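Local structure of Sca-family protein (4LQ8) at residues 61-66 and 234-239; 259-264 and 274-279. The protein is a rickettsial cell surface antigen, represented here by its N-terminal head domains, and probably takes part in cell adhesion. One frame throughout, in Å; residues are numbered along the deposited sequence.

From the N terminus the chain passes strand 33-37 before reaching the start of helix 64-90, and interaction 1 sets that start against the opening of strand 236-245. It closes a loop of 167 residues that takes in most of the helices and several strands of the six-stranded sheet. The chain then enters strand 258-265, where interaction 2 closes a short hairpin with strand 271-277. The loops follow in series, neither nesting nor crossing. In space they adjoin, for strands 236-245 and 258-265 are neighbours in one mixed sheet: Met237 N lies 2.8 Å from Tyr263 O. Interaction 1 ties the first turn of the helix to this sheet; interaction 2 pairs two of its strands.

Interaction 1 of 2, residues 61-66 and 234-239; sequences TSDPIT and DGSMHL
His238 is the centre of this contact, gripped by the first turn of helix 64-90 both over a face and at an edge. With CG beside its own backbone N (chi1 -58°), the imidazole rises from the strand so that its NE2 meets the Asp63 carboxylate tip to tip. NE2 donates to Asp63 OD2 at 2.7 Å; Asp63 OD2 lies in the ring plane and receives the proton on its syn lone pair, although the N-H...O angle of 149° shows some bending. Ile65 covers one ring face: its CB sits 3.5 Å from the His238 ring centroid, almost on the normal, in a CH-pi contact, with CG2 over the ND1 side and CG1 over the CD2 side. At the ring edge Thr66 OG1 comes within 3.3 Å of His238 CE1, while Glu264 holds that hydroxyl by a hydrogen bond. The other carboxylate oxygen, Asp63 OD1, accepts from Ile65 N at 3.0 Å and, less closely, from Thr66 N. Both carboxylate oxygens are thus engaged, and the negative charge would probably favour a proton on NE2. Asp63 is a helix N-cap that also makes a His-carboxylate hydrogen bond, joining the helix start to the sheet.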
loop_
_atom_site.group_PDB
_atom_site.type_symbol
_atom_site.label_atom_id
_atom_site.label_comp_id
_atom_site.label_asym_id
_atom_site.label_seq_id
_atom_site.Cartn_x
_atom_site.Cartn_y
_atom_site.Cartn_z
ATOM N N THR A 61 -12.143 -12.428 -12.221
ATOM C CA THR A 61 -10.766 -12.640 -11.775
ATOM C C THR A 61 -10.485 -12.162 -10.327
ATOM O O THR A 61 -9.348 -12.346 -9.854
ATOM C CB THR A 61 -9.772 -12.015 -12.778
ATOM O OG1 THR A 61 -9.964 -10.596 -12.829
ATOM C CG2 THR A 61 -9.881 -12.626 -14.181
ATOM N N SER A 62 -11.481 -11.567 -9.609
ATOM C CA SER A 62 -11.171 -11.123 -8.249
ATOM C C SER A 62 -12.304 -11.301 -7.235
ATOM O O SER A 62 -13.473 -11.418 -7.610
ATOM C CB SER A 62 -10.682 -9.678 -8.255
ATOM O OG SER A 62 -11.748 -8.756 -8.423
ATOM N N ASP A 63 -11.948 -11.283 -5.942
ATOM C CA ASP A 63 -12.936 -11.401 -4.880
ATOM C C ASP A 63 -13.429 -9.986 -4.429
ATOM O O ASP A 63 -12.886 -8.984 -4.917
ATOM C CB ASP A 63 -12.409 -12.308 -3.741
ATOM C CG ASP A 63 -11.424 -11.766 -2.728
ATOM O OD1 ASP A 63 -11.471 -10.557 -2.433
ATOM O OD2 ASP A 63 -10.733 -12.576 -2.099
ATOM N N PRO A 64 -14.471 -9.877 -3.566
ATOM C CA PRO A 64 -14.978 -8.536 -3.193
ATOM C C PRO A 64 -14.010 -7.611 -2.461
ATOM O O PRO A 64 -14.149 -6.404 -2.595
ATOM C CB PRO A 64 -16.214 -8.840 -2.326
ATOM C CG PRO A 64 -16.561 -10.249 -2.630
ATOM C CD PRO A 64 -15.267 -10.935 -2.915
ATOM N N ILE A 65 -13.035 -8.154 -1.707
ATOM C CA ILE A 65 -12.070 -7.320 -0.987
ATOM C C ILE A 65 -11.115 -6.672 -1.974
ATOM O O ILE A 65 -10.927 -5.459 -1.933
ATOM C CB ILE A 65 -11.306 -8.096 0.129
ATOM C CG1 ILE A 65 -12.251 -9.001 1.008
ATOM C CG2 ILE A 65 -10.421 -7.173 0.979
ATOM C CD1 ILE A 65 -13.479 -8.460 1.516
ATOM N N THR A 66 -10.489 -7.479 -2.841
ATOM C CA THR A 66 -9.541 -7.021 -3.861
ATOM C C THR A 66 -10.226 -5.977 -4.741
ATOM O O THR A 66 -9.651 -4.910 -4.961
ATOM C CB THR A 66 -9.055 -8.197 -4.692
ATOM O OG1 THR A 66 -8.669 -9.263 -3.824
ATOM C CG2 THR A 66 -7.909 -7.822 -5.634
ATOM N N ASP A 234 -4.980 -24.270 1.648
ATOM C CA ASP A 234 -5.744 -23.631 0.582
ATOM C C ASP A 234 -6.536 -22.447 1.132
ATOM O O ASP A 234 -6.866 -22.430 2.324
ATOM C CB ASP A 234 -6.736 -24.642 -0.026
ATOM C CG ASP A 234 -6.140 -25.771 -0.862
ATOM O OD1 ASP A 234 -4.907 -25.772 -1.080
ATOM O OD2 ASP A 234 -6.914 -26.627 -1.329
ATOM N N GLY A 235 -6.860 -21.491 0.263
ATOM C CA GLY A 235 -7.690 -20.356 0.630
ATOM C C GLY A 235 -7.240 -18.988 0.162
ATOM O O GLY A 235 -6.311 -18.852 -0.636
ATOM N N SER A 236 -7.931 -17.965 0.664
ATOM C CA SER A 236 -7.691 -16.551 0.394
ATOM C C SER A 236 -7.372 -15.865 1.707
ATOM O O SER A 236 -7.771 -16.341 2.776
ATOM C CB SER A 236 -8.926 -15.907 -0.228
ATOM O OG SER A 236 -9.295 -16.584 -1.415
ATOM N N MET A 237 -6.676 -14.736 1.626
ATOM C CA MET A 237 -6.250 -13.987 2.794
ATOM C C MET A 237 -6.079 -12.520 2.430
ATOM O O MET A 237 -5.468 -12.209 1.414
ATOM C CB MET A 237 -4.934 -14.618 3.299
ATOM C CG MET A 237 -4.217 -13.868 4.391
ATOM S SD MET A 237 -2.676 -14.714 4.864
ATOM C CE MET A 237 -1.651 -14.372 3.481
ATOM N N HIS A 238 -6.622 -11.621 3.252
ATOM C CA HIS A 238 -6.451 -10.180 3.042
ATOM C C HIS A 238 -5.905 -9.587 4.321
ATOM O O HIS A 238 -6.391 -9.895 5.403
ATOM C CB HIS A 238 -7.754 -9.490 2.616
ATOM C CG HIS A 238 -8.326 -10.069 1.363
ATOM N ND1 HIS A 238 -7.961 -9.592 0.116
ATOM C CD2 HIS A 238 -9.207 -11.083 1.207
ATOM C CE1 HIS A 238 -8.632 -10.327 -0.749
ATOM N NE2 HIS A 238 -9.390 -11.238 -0.135
ATOM N N LEU A 239 -4.854 -8.785 4.191
ATOM C CA LEU A 239 -4.157 -8.198 5.319
ATOM C C LEU A 239 -4.175 -6.712 5.250
ATOM O O LEU A 239 -3.966 -6.145 4.179
ATOM C CB LEU A 239 -2.695 -8.670 5.335
ATOM C CG LEU A 239 -2.446 -10.196 5.310
ATOM C CD1 LEU A 239 -0.955 -10.470 5.180
ATOM C CD2 LEU A 239 -3.036 -10.877 6.568
#

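Interaction 2 of 2, residues 259-264 and 274-279; sequences FTAHYE and KEISSP
Phe259, near the start of strand 258-265, has its CB directed away from residues 274-279, yet its ring, with CG anti to the backbone N (chi1 178°), swings back along them. Ser278 CB approaches the ring edge, 3.9 Å from Phe259 CD1, and the Ile276 side chain crosses obliquely near CE1 and CZ. Thr260 then pairs with Ser277 by two backbone hydrogen bonds, the straighter running from Thr260 N to Ser277 O at 2.9 Å. Their side chains lie on the same face, and Thr260 OG1 and Ser277 OG are hydrogen-bonded at 2.7 Å. Each hydroxyl sits between its own backbone N and carbonyl carbon, and each has a second partner: Thr260 OG1 also bonds His262 NE2 at 2.7 Å, and Ser277 OG bonds Tyr149 OH. Ala261, a non-hydrogen-bonded pair with Ile276, turns its methyl to the other face, where Ile276 CG2 lies 4.3 Å from Ala261 CB; helix 308-320 packs on Ile276. This is an antiparallel beta hairpin interrupted by a classic beta bulge, since Lys274 and Glu275 both stand opposite His262. His262 N donates to Glu275 O, whereas His262 O takes a nearly axial bond from Lys274 N at 2.8 Å and a weak one from Glu275 N. The imidazole turns its CD2 edge to the opposing backbone, 3.4 Å from Glu275 O. Its ND1 is hydrogen-bonded to His238 ND1, so both ring nitrogens have partners. Glu264, extended beyond CG, then crosses the bent Lys274 chain at about a right angle, and Lys274 CG packs along it from CB, 3.9 Å away, to the carboxylate. The charged ends do not meet: Glu264 OE2 is held at the helix start by Asp63 N and Thr66, and Lys274 NZ is hydrogen-bonded to Gln272.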
loop_
_atom_site.group_PDB
_atom_site.type_symbol
_atom_site.label_atom_id
_atom_site.label_comp_id
_atom_site.label_asym_id
_atom_site.label_seq_id
_atom_site.Cartn_x
_atom_site.Cartn_y
_atom_site.Cartn_z
ATOM N N PHE A 259 -1.023 -0.465 4.878
ATOM C CA PHE A 259 -0.402 -1.211 3.814
ATOM C C PHE A 259 -1.286 -2.456 3.725
ATOM O O PHE A 259 -1.503 -3.112 4.744
ATOM C CB PHE A 259 1.056 -1.588 4.107
ATOM C CG PHE A 259 1.627 -2.408 2.969
ATOM C CD1 PHE A 259 1.986 -1.806 1.765
ATOM C CD2 PHE A 259 1.772 -3.791 3.088
ATOM C CE1 PHE A 259 2.467 -2.575 0.696
ATOM C CE2 PHE A 259 2.269 -4.554 2.021
ATOM C CZ PHE A 259 2.607 -3.940 0.835
ATOM N N THR A 260 -1.873 -2.733 2.550
ATOM C CA THR A 260 -2.741 -3.895 2.409
ATOM C C THR A 260 -2.144 -4.880 1.429
ATOM O O THR A 260 -1.393 -4.476 0.555
ATOM C CB THR A 260 -4.216 -3.509 2.088
ATOM O OG1 THR A 260 -4.321 -3.118 0.722
ATOM C CG2 THR A 260 -4.789 -2.406 3.032
ATOM N N ALA A 261 -2.470 -6.178 1.591
ATOM C CA ALA A 261 -2.000 -7.257 0.738
ATOM C C ALA A 261 -3.163 -8.228 0.537
ATOM O O ALA A 261 -3.863 -8.585 1.495
ATOM C CB ALA A 261 -0.786 -7.947 1.371
ATOM N N HIS A 262 -3.405 -8.591 -0.730
ATOM C CA HIS A 262 -4.561 -9.369 -1.175
ATOM C C HIS A 262 -4.174 -10.642 -1.863
ATOM O O HIS A 262 -3.582 -10.625 -2.934
ATOM C CB HIS A 262 -5.445 -8.453 -2.053
ATOM C CG HIS A 262 -5.707 -7.158 -1.358
ATOM N ND1 HIS A 262 -6.634 -7.068 -0.323
ATOM C CD2 HIS A 262 -5.055 -5.973 -1.467
ATOM C CE1 HIS A 262 -6.551 -5.828 0.128
ATOM N NE2 HIS A 262 -5.614 -5.132 -0.536
ATOM N N TYR A 263 -4.454 -11.759 -1.205
ATOM C CA TYR A 263 -4.110 -13.097 -1.670
ATOM C C TYR A 263 -5.392 -13.849 -1.950
ATOM O O TYR A 263 -6.223 -14.004 -1.059
ATOM C CB TYR A 263 -3.297 -13.865 -0.602
ATOM C CG TYR A 263 -2.010 -13.198 -0.157
ATOM C CD1 TYR A 263 -2.019 -12.177 0.794
ATOM C CD2 TYR A 263 -0.773 -13.641 -0.626
ATOM C CE1 TYR A 263 -0.830 -11.624 1.272
ATOM C CE2 TYR A 263 0.416 -13.087 -0.167
ATOM C CZ TYR A 263 0.386 -12.072 0.775
ATOM O OH TYR A 263 1.559 -11.517 1.207
ATOM N N GLU A 264 -5.569 -14.296 -3.184
ATOM C CA GLU A 264 -6.775 -15.033 -3.552
ATOM C C GLU A 264 -6.408 -16.442 -3.922
ATOM O O GLU A 264 -5.345 -16.664 -4.496
ATOM C CB GLU A 264 -7.471 -14.385 -4.734
ATOM C CG GLU A 264 -7.995 -12.990 -4.473
ATOM C CD GLU A 264 -8.614 -12.371 -5.706
ATOM O OE1 GLU A 264 -8.752 -13.074 -6.732
ATOM O OE2 GLU A 264 -8.950 -11.170 -5.653
ATOM N N LYS A 274 -2.418 -11.123 -5.421
ATOM C CA LYS A 274 -3.059 -10.473 -6.573
ATOM C C LYS A 274 -2.938 -8.964 -6.546
ATOM O O LYS A 274 -3.026 -8.304 -7.590
ATOM C CB LYS A 274 -4.573 -10.854 -6.616
ATOM C CG LYS A 274 -4.846 -12.372 -6.748
ATOM C CD LYS A 274 -4.616 -12.893 -8.155
ATOM C CE LYS A 274 -4.795 -14.386 -8.242
ATOM N NZ LYS A 274 -4.522 -14.880 -9.618
ATOM N N GLU A 275 -2.825 -8.404 -5.341
ATOM C CA GLU A 275 -2.848 -6.952 -5.211
ATOM C C GLU A 275 -2.281 -6.519 -3.900
ATOM O O GLU A 275 -2.294 -7.271 -2.927
ATOM C CB GLU A 275 -4.324 -6.491 -5.285
ATOM C CG GLU A 275 -4.555 -5.119 -5.879
ATOM C CD GLU A 275 -4.039 -4.928 -7.296
ATOM O OE1 GLU A 275 -2.888 -4.473 -7.439
ATOM O OE2 GLU A 275 -4.763 -5.251 -8.259
ATOM N N ILE A 276 -1.780 -5.291 -3.881
ATOM C CA ILE A 276 -1.324 -4.586 -2.690
ATOM C C ILE A 276 -1.837 -3.157 -2.804
ATOM O O ILE A 276 -2.264 -2.737 -3.886
ATOM C CB ILE A 276 0.214 -4.632 -2.450
ATOM C CG1 ILE A 276 1.003 -3.865 -3.576
ATOM C CG2 ILE A 276 0.722 -6.073 -2.229
ATOM C CD1 ILE A 276 2.526 -3.634 -3.258
ATOM N N SER A 277 -1.797 -2.410 -1.707
ATOM C CA SER A 277 -2.118 -0.982 -1.737
ATOM C C SER A 277 -1.426 -0.293 -0.594
ATOM O O SER A 277 -1.069 -0.930 0.400
ATOM C CB SER A 277 -3.629 -0.732 -1.685
ATOM O OG SER A 277 -4.139 -0.658 -0.364
ATOM N N SER A 278 -1.308 1.023 -0.707
ATOM C CA SER A 278 -0.765 1.872 0.338
ATOM C C SER A 278 -1.105 3.310 0.016
ATOM O O SER A 278 -1.423 3.607 -1.143
ATOM C CB SER A 278 0.751 1.693 0.426
ATOM O OG SER A 278 1.437 2.436 -0.566
ATOM N N PRO A 279 -0.955 4.246 0.984
ATOM C CA PRO A 279 -1.010 5.674 0.623
ATOM C C PRO A 279 0.096 5.973 -0.409
ATOM O O PRO A 279 1.152 5.317 -0.385
ATOM C CB PRO A 279 -0.687 6.399 1.944
ATOM C CG PRO A 279 -0.856 5.397 2.980
ATOM C CD PRO A 279 -0.554 4.076 2.393
#